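Local coordinates for protein tRNA-5-methyluridine(54) 2-sulfurtransferase (Pyrococcus horikoshii, PDB 3VRH) that catalyses the ATP-dependent 2-thiolation of 5-methyluridine 54 in the T loop of tRNAs, a modification that stabilises tRNA at high temperature, at residues A61-A64 with Y65-K69; T123-P127 with C128-G132; D158-A161 with S162-L165; R251-L254 with K255-L259. All coordinates share one frame; numbering follows the deposited sequence.

Contact 1: A61-A64 with Y65-K69; sequences AVTA and YVLKK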
loop_
_atom_site.group_PDB
_atom_site.type_symbol
_atom_site.label_atom_id
_atom_site.label_comp_id
_atom_site.label_asym_id
_atom_site.label_seq_id
_atom_site.Cartn_x
_atom_site.Cartn_y
_atom_site.Cartn_z
ATOM N N ALA A 61 -9.932 20.615 -16.298
ATOM C CA ALA A 61 -9.709 21.616 -17.330
ATOM C C ALA A 61 -8.886 21.076 -18.488
ATOM O O ALA A 61 -9.212 21.299 -19.647
ATOM C CB ALA A 61 -9.034 22.856 -16.750
ATOM N N VAL A 62 -7.788 20.399 -18.163
ATOM C CA VAL A 62 -6.898 19.852 -19.177
ATOM C C VAL A 62 -7.627 18.713 -19.902
ATOM O O VAL A 62 -7.458 18.511 -21.109
ATOM C CB VAL A 62 -5.556 19.368 -18.524
ATOM C CG1 VAL A 62 -4.786 18.409 -19.437
ATOM C CG2 VAL A 62 -4.684 20.575 -18.160
ATOM N N THR A 63 -8.454 17.980 -19.158
ATOM C CA THR A 63 -9.202 16.879 -19.742
ATOM C C THR A 63 -10.087 17.438 -20.855
ATOM O O THR A 63 -10.006 16.990 -21.997
ATOM C CB THR A 63 -10.086 16.145 -18.717
ATOM O OG1 THR A 63 -9.262 15.532 -17.718
ATOM C CG2 THR A 63 -10.920 15.067 -19.389
ATOM N N ALA A 64 -10.907 18.431 -20.528
ATOM C CA ALA A 64 -11.825 18.997 -21.522
ATOM C C ALA A 64 -11.057 19.652 -22.650
ATOM O O ALA A 64 -11.460 19.576 -23.809
ATOM C CB ALA A 64 -12.767 19.990 -20.878
ATOM N N TYR A 65 -9.945 20.285 -22.306
ATOM C CA TYR A 65 -9.119 20.944 -23.290
ATOM C C TYR A 65 -8.599 19.952 -24.332
ATOM O O TYR A 65 -8.691 20.208 -25.530
ATOM C CB TYR A 65 -7.944 21.688 -22.633
ATOM C CG TYR A 65 -7.152 22.548 -23.614
ATOM C CD1 TYR A 65 -6.241 21.973 -24.499
ATOM C CD2 TYR A 65 -7.316 23.929 -23.654
ATOM C CE1 TYR A 65 -5.520 22.728 -25.386
ATOM C CE2 TYR A 65 -6.598 24.714 -24.564
ATOM C CZ TYR A 65 -5.697 24.101 -25.424
ATOM O OH TYR A 65 -4.973 24.848 -26.323
ATOM N N VAL A 66 -8.045 18.837 -23.872
ATOM C CA VAL A 66 -7.427 17.876 -24.776
ATOM C C VAL A 66 -8.446 17.058 -25.568
ATOM O O VAL A 66 -8.251 16.829 -26.761
ATOM C CB VAL A 66 -6.422 16.931 -24.054
ATOM C CG1 VAL A 66 -5.853 15.899 -25.018
ATOM C CG2 VAL A 66 -5.278 17.733 -23.455
ATOM N N LEU A 67 -9.511 16.605 -24.915
ATOM C CA LEU A 67 -10.564 15.893 -25.637
ATOM C C LEU A 67 -11.074 16.753 -26.795
ATOM O O LEU A 67 -11.333 16.244 -27.880
ATOM C CB LEU A 67 -11.721 15.535 -24.715
ATOM C CG LEU A 67 -11.421 14.456 -23.670
ATOM C CD1 LEU A 67 -12.665 14.144 -22.889
ATOM C CD2 LEU A 67 -10.874 13.206 -24.308
ATOM N N LYS A 68 -11.172 18.061 -26.556
ATOM C CA LYS A 68 -11.622 19.020 -27.569
ATOM C C LYS A 68 -10.610 19.116 -28.701
ATOM O O LYS A 68 -10.968 19.018 -29.876
ATOM C CB LYS A 68 -11.814 20.410 -26.944
ATOM C CG LYS A 68 -12.460 21.438 -27.866
ATOM C CD LYS A 68 -13.950 21.175 -28.015
ATOM C CE LYS A 68 -14.580 22.206 -28.949
ATOM N NZ LYS A 68 -15.960 21.812 -29.303
ATOM N N LYS A 69 -9.348 19.323 -28.341
ATOM C CA LYS A 69 -8.279 19.433 -29.331
ATOM C C LYS A 69 -8.146 18.142 -30.156
ATOM O O LYS A 69 -7.865 18.178 -31.355
ATOM C CB LYS A 69 -6.965 19.796 -28.655
ATOM C CG LYS A 69 -5.832 20.073 -29.627
ATOM C CD LYS A 69 -4.647 20.709 -28.919
ATOM C CE LYS A 69 -3.513 20.990 -29.900
ATOM N NZ LYS A 69 -2.280 21.541 -29.273
#
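Tyr65 N donates to Ala61 O at 2.9 Å, and the flat groups that meet along this turn are peptides like these two. The amides of Val66, Leu67 and Lys68 likewise each donate to the carbonyl four residues earlier, the alpha-helical pattern. Leu67 N lies 3.0 Å from Thr63 O, with an N-H...O angle of 173°. Lys68 N, at 3.2 Å from Ala64 O, makes the longest of the four bonds. Tyr65 also meets residues 61-64 through CB, 3.3 Å from Ala61 O. With CG anti to the backbone N (chi1 -172°) its ring leads away from this turn, and the side chain packs on Ile101, Val211 and Leu213.

Two side-chain pairs run along the buried flanks. Val62 and Val66 lie side by side, CG1 of the first 4.1 Å from CG2 of the second, and the same Val66 CG2 rests 3.3 Å from Val62 O. Thr63 points the same way as Leu67, its methyl CG2 lying 4.0 Å from Leu67 CD1. Its hydroxyl takes another course: OG1 is hydrogen-bonded to Asp59 O one turn back, so this polar group in a buried setting is satisfied within its own helix. Thr63 also lies close to Gly154, an ATP-binding residue.

Helix 58-69 is the crossover of the beta-alpha-beta unit between parallel strands 49-53 and 73-80 of the PP-loop fold. Phe30 and Ile38 of helix 23-40, Gln97 and Ile101 of helix 87-101, and Tyr207 of helix 201-211 pack around it.

Contact 2: T123-P127 with C128-G132; sequences TRRPP and CSYCG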
loop_
_atom_site.group_PDB
_atom_site.type_symbol
_atom_site.label_atom_id
_atom_site.label_comp_id
_atom_site.label_asym_id
_atom_site.label_seq_id
_atom_site.Cartn_x
_atom_site.Cartn_y
_atom_site.Cartn_z
ATOM N N THR A 123 -25.149 18.345 9.754
ATOM C CA THR A 123 -24.732 16.958 9.875
ATOM C C THR A 123 -23.287 16.944 10.332
ATOM O O THR A 123 -22.568 17.922 10.144
ATOM C CB THR A 123 -24.828 16.219 8.532
ATOM O OG1 THR A 123 -24.267 14.910 8.672
ATOM C CG2 THR A 123 -24.063 16.972 7.446
ATOM N N ARG A 124 -22.852 15.848 10.941
ATOM C CA ARG A 124 -21.457 15.752 11.338
ATOM C C ARG A 124 -20.638 15.082 10.248
ATOM O O ARG A 124 -19.417 14.999 10.348
ATOM C CB ARG A 124 -21.299 15.030 12.685
ATOM C CG ARG A 124 -21.750 15.865 13.879
ATOM C CD ARG A 124 -21.795 15.015 15.156
ATOM N NE ARG A 124 -22.701 13.886 14.975
ATOM C CZ ARG A 124 -22.786 12.838 15.783
ATOM N NH1 ARG A 124 -22.013 12.752 16.858
ATOM N NH2 ARG A 124 -23.652 11.866 15.505
ATOM N N ARG A 125 -21.300 14.615 9.190
ATOM C CA ARG A 125 -20.544 14.089 8.059
ATOM C C ARG A 125 -19.746 15.234 7.450
ATOM O O ARG A 125 -20.302 16.304 7.188
ATOM C CB ARG A 125 -21.429 13.421 6.998
ATOM C CG ARG A 125 -20.632 12.509 6.076
ATOM C CD ARG A 125 -21.142 12.501 4.637
ATOM N NE ARG A 125 -22.103 11.430 4.380
ATOM C CZ ARG A 125 -22.115 10.668 3.283
ATOM N NH1 ARG A 125 -21.212 10.841 2.321
ATOM N NH2 ARG A 125 -23.038 9.725 3.144
ATOM N N PRO A 126 -18.427 15.025 7.280
ATOM C CA PRO A 126 -17.494 15.983 6.677
ATOM C C PRO A 126 -18.051 16.589 5.402
ATOM O O PRO A 126 -18.543 15.856 4.540
ATOM C CB PRO A 126 -16.273 15.122 6.363
ATOM C CG PRO A 126 -16.266 14.125 7.478
ATOM C CD PRO A 126 -17.720 13.850 7.817
ATOM N N PRO A 127 -17.998 17.927 5.306
ATOM C CA PRO A 127 -18.506 18.656 4.151
ATOM C C PRO A 127 -18.036 18.021 2.855
ATOM O O PRO A 127 -18.862 17.745 1.990
ATOM C CB PRO A 127 -17.903 20.043 4.342
ATOM C CG PRO A 127 -17.906 20.210 5.815
ATOM C CD PRO A 127 -17.542 18.844 6.365
ATOM N N CYS A 128 -16.744 17.748 2.743
ATOM C CA CYS A 128 -16.207 17.206 1.506
ATOM C C CYS A 128 -16.689 15.785 1.211
ATOM O O CYS A 128 -16.666 15.346 0.056
ATOM C CB CYS A 128 -14.679 17.319 1.487
ATOM S SG CYS A 128 -14.140 19.062 1.557
ATOM N N SER A 129 -17.149 15.080 2.239
ATOM C CA SER A 129 -17.654 13.718 2.060
ATOM C C SER A 129 -19.074 13.665 1.469
ATOM O O SER A 129 -19.333 12.901 0.519
ATOM C CB SER A 129 -17.613 12.939 3.378
ATOM O OG SER A 129 -18.339 11.733 3.233
ATOM N N TYR A 130 -20.004 14.446 2.030
ATOM C CA TYR A 130 -21.299 14.556 1.374
ATOM C C TYR A 130 -21.194 15.386 0.081
ATOM O O TYR A 130 -22.026 15.254 -0.806
ATOM C CB TYR A 130 -22.428 15.028 2.308
ATOM C CG TYR A 130 -22.374 16.448 2.858
ATOM C CD1 TYR A 130 -22.922 17.518 2.154
ATOM C CD2 TYR A 130 -21.842 16.700 4.113
ATOM C CE1 TYR A 130 -22.911 18.800 2.679
ATOM C CE2 TYR A 130 -21.820 17.967 4.641
ATOM C CZ TYR A 130 -22.353 19.018 3.931
ATOM O OH TYR A 130 -22.318 20.289 4.485
ATOM N N CYS A 131 -20.142 16.198 -0.026
ATOM C CA CYS A 131 -19.840 16.892 -1.274
ATOM C C CYS A 131 -19.605 15.894 -2.391
ATOM O O CYS A 131 -20.163 16.040 -3.483
ATOM C CB CYS A 131 -18.616 17.806 -1.134
ATOM S SG CYS A 131 -18.268 18.796 -2.636
ATOM N N GLY A 132 -18.783 14.882 -2.108
ATOM C CA GLY A 132 -18.459 13.828 -3.061
ATOM C C GLY A 132 -19.680 13.047 -3.525
ATOM O O GLY A 132 -19.865 12.835 -4.737
#
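Pro127 and Tyr130 form the heart of this helix start. Pro127 O sits over the centre of one face of the Tyr130 ring, 3.7 Å above its plane, and Pro127 CA is 3.4 Å from Tyr130 CE2. The ring is folded back over the incoming chain because CG takes the crowded position between the backbone N and the carbonyl carbon (chi1 67°). Arg125 O then lies at the ring edge, in plane, 3.4 Å from the same Tyr130 CE2. The methyl CG2 of Thr123 approaches Tyr130 CE2 as well, at 3.7 Å.

Arg125 reaches along Ser129 and crosses Tyr130. CD rests against Ser129 OG and Tyr130 CB, and the bend at chi3 beyond it turns the guanidinium, which stands 76° from the tyrosine ring plane. NH1 donates to Ser129 OG at 3.1 Å, with the hydroxyl 30° out of the guanidinium plane, and makes a weak second bond to Ser129 O.

Pro126 holds the N-cap position. Its O accepts from Ser129 N at 2.8 Å, above the carbonyl plane, and from Tyr130 N at 3.2 Å, nearly along the C=O axis. Just upstream, Thr123 OG1 accepts from Arg125 N at 3.0 Å in an ST turn.

The turn carries Cys128 and Cys131, two of the three [4Fe-4S] ligands; here Cys128 is instead joined to the third, Cys220, by a disulfide. The loop from helix 110-114 enters helix 127-145, with Tyr130 OH hydrogen-bonded to Gly119 N, its ring meeting Phe289, and Tyr222 packing on Pro127 and Cys128.

Contact 3: D158-A161 with S162-L165; sequences DDEA and SFLL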
loop_
_atom_site.group_PDB
_atom_site.type_symbol
_atom_site.label_atom_id
_atom_site.label_comp_id
_atom_site.label_asym_id
_atom_site.label_seq_id
_atom_site.Cartn_x
_atom_site.Cartn_y
_atom_site.Cartn_z
ATOM N N ASP A 158 -1.134 9.915 -10.837
ATOM C CA ASP A 158 -0.909 10.202 -9.417
ATOM C C ASP A 158 -2.176 10.086 -8.576
ATOM O O ASP A 158 -2.135 9.604 -7.443
ATOM C CB ASP A 158 -0.245 11.569 -9.219
ATOM C CG ASP A 158 1.132 11.649 -9.866
ATOM O OD1 ASP A 158 1.232 12.022 -11.047
ATOM O OD2 ASP A 158 2.129 11.337 -9.193
ATOM N N ASP A 159 -3.304 10.506 -9.131
ATOM C CA ASP A 159 -4.586 10.302 -8.455
ATOM C C ASP A 159 -4.906 8.832 -8.250
ATOM O O ASP A 159 -5.248 8.425 -7.136
ATOM C CB ASP A 159 -5.723 10.985 -9.215
ATOM C CG ASP A 159 -5.497 12.470 -9.350
ATOM O OD1 ASP A 159 -5.106 13.066 -8.328
ATOM O OD2 ASP A 159 -5.653 13.026 -10.464
ATOM N N GLU A 160 -4.815 8.037 -9.319
ATOM C CA GLU A 160 -5.084 6.603 -9.213
ATOM C C GLU A 160 -4.157 5.948 -8.168
ATOM O O GLU A 160 -4.611 5.176 -7.332
ATOM C CB GLU A 160 -4.929 5.904 -10.568
ATOM C CG GLU A 160 -5.254 4.379 -10.551
ATOM C CD GLU A 160 -6.763 4.071 -10.552
ATOM O OE1 GLU A 160 -7.553 4.942 -10.125
ATOM O OE2 GLU A 160 -7.161 2.963 -10.997
ATOM N N ALA A 161 -2.871 6.297 -8.212
ATOM C CA ALA A 161 -1.877 5.713 -7.319
ATOM C C ALA A 161 -2.185 6.020 -5.846
ATOM O O ALA A 161 -2.204 5.115 -5.005
ATOM C CB ALA A 161 -0.465 6.188 -7.690
ATOM N N SER A 162 -2.443 7.294 -5.558
ATOM C CA SER A 162 -2.770 7.742 -4.206
ATOM C C SER A 162 -4.105 7.190 -3.691
ATOM O O SER A 162 -4.217 6.816 -2.526
ATOM C CB SER A 162 -2.769 9.270 -4.132
ATOM O OG SER A 162 -3.856 9.792 -4.851
ATOM N N PHE A 163 -5.108 7.152 -4.564
ATOM C CA PHE A 163 -6.390 6.531 -4.251
ATOM C C PHE A 163 -6.167 5.062 -3.937
ATOM O O PHE A 163 -6.702 4.554 -2.957
ATOM C CB PHE A 163 -7.395 6.750 -5.406
ATOM C CG PHE A 163 -8.404 5.619 -5.606
ATOM C CD1 PHE A 163 -9.708 5.732 -5.121
ATOM C CD2 PHE A 163 -8.067 4.472 -6.335
ATOM C CE1 PHE A 163 -10.642 4.699 -5.327
ATOM C CE2 PHE A 163 -8.981 3.434 -6.524
ATOM C CZ PHE A 163 -10.269 3.550 -6.023
ATOM N N LEU A 164 -5.374 4.384 -4.772
ATOM C CA LEU A 164 -5.021 2.985 -4.514
ATOM C C LEU A 164 -4.326 2.782 -3.156
ATOM O O LEU A 164 -4.713 1.922 -2.403
ATOM C CB LEU A 164 -4.150 2.392 -5.616
ATOM C CG LEU A 164 -4.861 1.970 -6.902
ATOM C CD1 LEU A 164 -3.853 1.472 -7.933
ATOM C CD2 LEU A 164 -5.908 0.910 -6.609
ATOM N N LEU A 165 -3.304 3.574 -2.867
ATOM C CA LEU A 165 -2.549 3.422 -1.619
ATOM C C LEU A 165 -3.450 3.684 -0.412
ATOM O O LEU A 165 -3.445 2.941 0.564
ATOM C CB LEU A 165 -1.357 4.379 -1.604
ATOM C CG LEU A 165 -0.493 4.312 -0.349
ATOM C CD1 LEU A 165 0.061 2.889 -0.178
ATOM C CD2 LEU A 165 0.629 5.332 -0.407
#
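Ser162, Phe163, Leu164 and Leu165 donate their backbone amides to the carbonyls of Asp158, Asp159, Glu160 and Ala161, an unbroken alpha-helical run with Leu164 N 2.8 Å from Glu160 O. Ser162 adds its hydroxyl: with chi1 at 69°, OG reaches back between two carbonyls, 3.1 Å from Asp158 O and 3.0 Å from Asp159 O, and which of them takes its one proton is not settled. Glu160 and Phe163 lie side by side, carboxylate and ring planes only 13° apart, with OE1 of Glu160 3.9 Å from Phe163 CD2. Glu160 O stands at the edge of the same ring, in its plane. Leu164 tucks CG 3.2 Å from Glu160 O and brings CD1 to 4.2 Å from Glu160 CG.

The turn belongs to helix 157-169 of the PP-loop domain, and Asp159 lines the pocket that holds bicine. Its OD1 forms a salt bridge with Lys232, and OD2 accepts from Asn156 N just upstream. Exchanging Phe163 for an alanine would remove the flat ring alongside Glu160 and is likely to open a gap beside OE1, leaving that flank of the carboxylate without its packing partner. The other oxygen, OE2, is gripped by Tyr197 OH and Gly180 N. Asp158 pairs with Lys246 and accepts from Glu201 N, while Leu165 packs on Leu165 of the second subunit.

Contact 4: R251-L254 with K255-L259; sequences RGYL and KKKKL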
loop_
_atom_site.group_PDB
_atom_site.type_symbol
_atom_site.label_atom_id
_atom_site.label_comp_id
_atom_site.label_asym_id
_atom_site.label_seq_id
_atom_site.Cartn_x
_atom_site.Cartn_y
_atom_site.Cartn_z
ATOM N N ARG A 251 0.052 -0.645 -12.679
ATOM C CA ARG A 251 0.077 -1.763 -13.618
ATOM C C ARG A 251 -0.201 -3.060 -12.873
ATOM O O ARG A 251 -1.062 -3.854 -13.274
ATOM C CB ARG A 251 1.435 -1.816 -14.323
ATOM C CG ARG A 251 1.682 -3.040 -15.214
ATOM C CD ARG A 251 3.149 -3.055 -15.725
ATOM N NE ARG A 251 3.450 -4.232 -16.531
ATOM C CZ ARG A 251 4.678 -4.628 -16.876
ATOM N NH1 ARG A 251 4.835 -5.725 -17.616
ATOM N NH2 ARG A 251 5.753 -3.947 -16.479
ATOM N N GLY A 252 0.491 -3.258 -11.759
ATOM C CA GLY A 252 0.255 -4.448 -10.969
ATOM C C GLY A 252 -1.195 -4.503 -10.532
ATOM O O GLY A 252 -1.818 -5.551 -10.563
ATOM N N TYR A 253 -1.736 -3.360 -10.133
ATOM C CA TYR A 253 -3.117 -3.298 -9.658
ATOM C C TYR A 253 -4.139 -3.740 -10.712
ATOM O O TYR A 253 -5.113 -4.443 -10.394
ATOM C CB TYR A 253 -3.476 -1.884 -9.185
ATOM C CG TYR A 253 -4.970 -1.704 -9.028
ATOM C CD1 TYR A 253 -5.655 -2.336 -8.002
ATOM C CD2 TYR A 253 -5.692 -0.922 -9.917
ATOM C CE1 TYR A 253 -7.018 -2.195 -7.858
ATOM C CE2 TYR A 253 -7.043 -0.758 -9.777
ATOM C CZ TYR A 253 -7.706 -1.396 -8.749
ATOM O OH TYR A 253 -9.068 -1.236 -8.622
ATOM N N LEU A 254 -3.934 -3.278 -11.945
ATOM C CA LEU A 254 -4.843 -3.581 -13.039
ATOM C C LEU A 254 -4.921 -5.079 -13.266
ATOM O O LEU A 254 -5.988 -5.621 -13.553
ATOM C CB LEU A 254 -4.392 -2.868 -14.324
ATOM C CG LEU A 254 -4.651 -1.355 -14.314
ATOM C CD1 LEU A 254 -4.472 -0.778 -15.695
ATOM C CD2 LEU A 254 -6.058 -1.055 -13.796
ATOM N N LYS A 255 -3.780 -5.740 -13.094
ATOM C CA LYS A 255 -3.663 -7.181 -13.289
ATOM C C LYS A 255 -4.332 -8.001 -12.183
ATOM O O LYS A 255 -4.750 -9.135 -12.408
ATOM C CB LYS A 255 -2.186 -7.563 -13.451
ATOM C CG LYS A 255 -1.498 -6.795 -14.595
ATOM C CD LYS A 255 -0.045 -7.212 -14.844
ATOM C CE LYS A 255 0.037 -8.378 -15.825
ATOM N NZ LYS A 255 -0.619 -9.611 -15.266
ATOM N N LYS A 256 -4.455 -7.414 -10.996
ATOM C CA LYS A 256 -4.923 -8.161 -9.825
ATOM C C LYS A 256 -6.288 -7.705 -9.363
ATOM O O LYS A 256 -6.847 -8.286 -8.435
ATOM C CB LYS A 256 -3.941 -8.011 -8.657
ATOM C CG LYS A 256 -2.533 -8.507 -8.927
ATOM C CD LYS A 256 -2.554 -9.920 -9.490
ATOM C CE LYS A 256 -1.175 -10.545 -9.453
ATOM N NZ LYS A 256 -1.273 -11.934 -9.950
ATOM N N LYS A 257 -6.790 -6.645 -9.997
ATOM C CA LYS A 257 -8.052 -5.992 -9.651
ATOM C C LYS A 257 -9.182 -6.998 -9.424
ATOM O O LYS A 257 -10.033 -6.834 -8.541
ATOM C CB LYS A 257 -8.433 -5.030 -10.790
ATOM C CG LYS A 257 -9.633 -4.160 -10.532
ATOM C CD LYS A 257 -9.658 -2.965 -11.505
ATOM C CE LYS A 257 -10.359 -3.304 -12.821
ATOM N NZ LYS A 257 -11.786 -3.638 -12.555
ATOM N N LYS A 258 -9.162 -8.047 -10.234
ATOM C CA LYS A 258 -10.162 -9.103 -10.212
ATOM C C LYS A 258 -10.398 -9.717 -8.826
ATOM O O LYS A 258 -11.502 -10.169 -8.518
ATOM C CB LYS A 258 -9.724 -10.189 -11.195
ATOM C CG LYS A 258 -8.775 -9.671 -12.295
ATOM C CD LYS A 258 -8.950 -10.455 -13.601
ATOM C CE LYS A 258 -10.376 -10.311 -14.156
ATOM N NZ LYS A 258 -10.666 -11.186 -15.339
ATOM N N LEU A 259 -9.355 -9.724 -7.996
ATOM C CA LEU A 259 -9.391 -10.383 -6.686
ATOM C C LEU A 259 -10.308 -9.690 -5.699
ATOM O O LEU A 259 -10.670 -10.265 -4.676
ATOM C CB LEU A 259 -7.978 -10.488 -6.085
ATOM C CG LEU A 259 -6.963 -11.374 -6.822
ATOM C CD1 LEU A 259 -5.538 -11.167 -6.303
ATOM C CD2 LEU A 259 -7.362 -12.848 -6.740
#
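Lys257 lays its aliphatic chain across Tyr253: CD is 3.4 Å from the tyrosine OH and 3.7 Å from its CZ. Lys257 CB lies over one face of the ring, 4.2 Å above the plane and offset toward the rim. The lysine starts along this path with CG anti to its backbone N (chi1 -174°), then bends at chi3 and chi4, turning its end away. A second lysine hugs the backbone, Lys255 CG resting 3.3 Å from Arg251 O.

The turn lies in the last part of helix 245-256, with 3-10 geometry at 257-259. Tyr253 O accepts from Lys256 N at 3.1 Å, with the donor 70° out of the carbonyl plane, and weakly from Lys257 N; the bonds of Lys255 N to Arg251 O and Gly252 O are also weak.

Farther out, Tyr253 OH is hydrogen-bonded to Leu176 O, which fixes the ring that Lys257 covers. A phenylalanine in place of Tyr253 would keep the ring but would probably leave Leu176 O without this donor. Leu254 packs on Tyr41 and Tyr197, whereas Lys256 meets Thr173 of the second subunit, and Leu259 meets its counterpart Leu259 there.

Overall arrangement
From the N terminus the four contacts follow in series; none nests within or crosses another, and each closes one short local turn. Contact 1 lies in the crossover helix after strand 49-53. Contact 2, at the entry to helix 127-145, lies on the opposite side of the chain's centre, its centre about 29 Å from that of contact 1. Contact 3, on helix 157-169 beyond strand 150-152, brings Asp159 to the bicine pocket, its nearest atoms about 8 Å from contact 1. Contact 4 lies late in helix 245-256 and is the one that touches another, contact 3: Leu164 CD2 meets Tyr253 CE1 at 3.5 Å, joining helix 157-169 to helix 245-256.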